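Local coordinates for protein putative methyltransferase (Emericella variicolor, PDB 7DMB) that binds S-adenosyl-L-homocysteine and probably acts in trans as a methyltransferase on the polyketide chain during calbistrin biosynthesis, at residues A[172-177]-A[207-212]. Numbering follows the deposited sequence.
Sequences LLEKFY and AGTGGT. With SAH (S-adenosyl-L-homocysteine), chain C.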
loop_
_atom_site.group_PDB
_atom_site.type_symbol
_atom_site.label_atom_id
_atom_site.label_comp_id
_atom_site.label_asym_id
_atom_site.label_seq_id
_atom_site.Cartn_x
_atom_site.Cartn_y
_atom_site.Cartn_z
ATOM N N LEU A 172 13.820 4.380 5.377
ATOM C CA LEU A 172 13.219 3.052 5.374
ATOM C C LEU A 172 11.794 3.078 4.817
ATOM O O LEU A 172 11.421 2.214 4.017
ATOM C CB LEU A 172 13.249 2.461 6.785
ATOM C CG LEU A 172 12.916 0.980 6.835
ATOM C CD1 LEU A 172 13.757 0.280 7.900
ATOM C CD2 LEU A 172 11.418 0.754 7.058
ATOM N N LEU A 173 10.984 4.059 5.226
ATOM C CA LEU A 173 9.596 4.112 4.756
ATOM C C LEU A 173 9.517 4.152 3.230
ATOM O O LEU A 173 8.757 3.398 2.613
ATOM C CB LEU A 173 8.876 5.320 5.356
ATOM C CG LEU A 173 7.853 5.002 6.447
ATOM C CD1 LEU A 173 6.822 6.117 6.536
ATOM C CD2 LEU A 173 7.182 3.650 6.203
ATOM N N GLU A 174 10.306 5.026 2.604
ATOM C CA GLU A 174 10.308 5.119 1.144
ATOM C C GLU A 174 10.764 3.815 0.506
ATOM O O GLU A 174 10.205 3.379 -0.509
ATOM C CB GLU A 174 11.219 6.259 0.687
ATOM C CG GLU A 174 11.393 6.340 -0.831
ATOM C CD GLU A 174 12.235 7.540 -1.255
ATOM O OE1 GLU A 174 12.284 8.540 -0.511
ATOM O OE2 GLU A 174 12.852 7.480 -2.337
ATOM N N LYS A 175 11.798 3.191 1.075
ATOM C CA LYS A 175 12.305 1.949 0.515
ATOM C C LYS A 175 11.313 0.815 0.730
ATOM O O LYS A 175 11.183 -0.076 -0.119
ATOM C CB LYS A 175 13.675 1.646 1.129
ATOM C CG LYS A 175 14.807 2.506 0.533
ATOM C CD LYS A 175 15.842 2.878 1.578
ATOM C CE LYS A 175 17.202 3.207 0.955
ATOM N NZ LYS A 175 18.069 3.968 1.904
ATOM N N PHE A 176 10.584 0.856 1.843
ATOM C CA PHE A 176 9.535 -0.124 2.103
ATOM C C PHE A 176 8.436 -0.039 1.044
ATOM O O PHE A 176 8.055 -1.052 0.445
ATOM C CB PHE A 176 8.988 0.094 3.518
ATOM C CG PHE A 176 7.861 -0.830 3.899
ATOM C CD1 PHE A 176 8.104 -1.947 4.692
ATOM C CD2 PHE A 176 6.554 -0.564 3.501
ATOM C CE1 PHE A 176 7.071 -2.798 5.064
ATOM C CE2 PHE A 176 5.517 -1.408 3.863
ATOM C CZ PHE A 176 5.777 -2.528 4.652
ATOM N N TYR A 177 7.924 1.167 0.780
ATOM C CA TYR A 177 6.930 1.290 -0.281
ATOM C C TYR A 177 7.531 0.980 -1.656
ATOM O O TYR A 177 6.824 0.449 -2.530
ATOM C CB TYR A 177 6.273 2.674 -0.237
ATOM C CG TYR A 177 5.374 2.854 0.982
ATOM C CD1 TYR A 177 4.353 1.941 1.255
ATOM C CD2 TYR A 177 5.550 3.924 1.859
ATOM C CE1 TYR A 177 3.532 2.089 2.360
ATOM C CE2 TYR A 177 4.738 4.074 2.982
ATOM C CZ TYR A 177 3.729 3.152 3.222
ATOM O OH TYR A 177 2.915 3.285 4.329
ATOM N N ALA A 207 0.162 10.362 -2.421
ATOM C CA ALA A 207 1.334 9.835 -3.107
ATOM C C ALA A 207 2.512 9.622 -2.160
ATOM O O ALA A 207 3.388 8.796 -2.447
ATOM C CB ALA A 207 1.724 10.789 -4.225
ATOM N N GLY A 208 2.553 10.369 -1.068
ATOM C CA GLY A 208 3.489 10.124 0.014
ATOM C C GLY A 208 4.932 10.227 -0.413
ATOM O O GLY A 208 5.383 11.260 -0.910
ATOM N N THR A 209 5.669 9.132 -0.173
ATOM C CA THR A 209 7.073 9.011 -0.551
ATOM C C THR A 209 7.263 8.898 -2.059
ATOM O O THR A 209 8.386 9.058 -2.536
ATOM C CB THR A 209 7.695 7.779 0.119
ATOM O OG1 THR A 209 7.197 6.587 -0.514
ATOM C CG2 THR A 209 7.348 7.737 1.602
ATOM N N GLY A 210 6.208 8.585 -2.803
ATOM C CA GLY A 210 6.288 8.498 -4.243
ATOM C C GLY A 210 6.568 7.125 -4.797
ATOM O O GLY A 210 6.960 7.017 -5.961
ATOM N N GLY A 211 6.374 6.065 -4.015
ATOM C CA GLY A 211 6.704 4.735 -4.507
ATOM C C GLY A 211 5.930 4.363 -5.755
ATOM O O GLY A 211 6.484 3.809 -6.706
ATOM N N THR A 212 4.635 4.673 -5.772
ATOM C CA THR A 212 3.841 4.409 -6.963
ATOM C C THR A 212 4.008 5.509 -8.013
ATOM O O THR A 212 4.019 5.219 -9.215
ATOM C CB THR A 212 2.375 4.229 -6.566
ATOM O OG1 THR A 212 2.273 3.116 -5.671
ATOM C CG2 THR A 212 1.521 3.969 -7.796
HETATM N N SAH C . 1.470 6.168 -1.612
HETATM C CA SAH C . 2.335 5.971 -0.417
HETATM C CB SAH C . 2.103 4.604 0.237
HETATM C CG SAH C . 0.893 4.581 1.146
HETATM S SD SAH C . 1.092 5.540 2.679
HETATM C C SAH C . 3.803 6.107 -0.828
HETATM O O SAH C . 4.541 6.742 -0.046
HETATM O OXT SAH C . 4.143 5.599 -1.923
HETATM C "C5'" SAH C . -0.477 6.445 2.726
HETATM C "C4'" SAH C . -0.317 7.884 2.285
HETATM O "O4'" SAH C . -1.630 8.486 2.168
HETATM C "C3'" SAH C . 0.473 8.750 3.270
HETATM O "O3'" SAH C . 1.441 9.508 2.558
HETATM C "C2'" SAH C . -0.612 9.610 3.928
HETATM O "O2'" SAH C . -0.182 10.886 4.352
HETATM C "C1'" SAH C . -1.638 9.736 2.810
HETATM N N9 SAH C . -2.989 9.979 3.305
HETATM C C8 SAH C . -3.513 9.489 4.474
HETATM N N7 SAH C . -4.754 9.847 4.682
HETATM C C5 SAH C . -5.070 10.635 3.587
HETATM C C6 SAH C . -6.248 11.318 3.225
HETATM N N6 SAH C . -7.354 11.319 3.962
HETATM N N1 SAH C . -6.233 12.014 2.061
HETATM C C2 SAH C . -5.113 12.010 1.328
HETATM N N3 SAH C . -3.954 11.403 1.566
HETATM C C4 SAH C . -3.990 10.724 2.726
HETATM O O HOH W 1 8.522 4.999 -2.068
#
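T209 lies against E174 and Y177 of helix 172-181 at the glycine-rich loop that, as in Rossmann-type methyltransferases, follows strand 200-205 and leads into helix 211-220. Y177 can be followed outward as it crosses the amino acid end of S-adenosyl-L-homocysteine. Its CB approaches T209 OG1 and SAH OXT at 4.0 Å. With CG anti to the carbonyl carbon (chi1 -70°), the ring lies flat over the ligand: SAH CB lies over the centre of the ring, 3.4 Å above its plane, F176 touches the opposite face near the rim, and T209 OG1 approaches CD2 obliquely. Further along, CZ passes the sulfur and OH ends 3.3 Å from SAH SD. A tyrosine suits this place because its broad face packs on the aliphatic chain while its hydroxyl extends to the sulfur.

Threonine suits position 209 because its CB and CG2 pack on E174, CB to CB at 3.9 Å, while OG1 stays polar toward the ligand. This hydroxyl donates to SAH O (2.7 Å), the oxygen also bound by T209 N. A water donates to both T209 OG1 and E174 O, joining helix to loop without a direct hydrogen bond. G208, with positive phi, belongs to the type II' turn from A207 to G210; a CB there would collide with the carboxylate. G211, lacking a side chain, lets the backbone pass close to Y177 CB, and its N donates to SAH OXT at 3.1 Å. Three donors thus grip the carboxylate and probably help stabilise its negative charge, while the tyrosine ring leads to the sulfur, which carries the transferable methyl in S-adenosylmethionine.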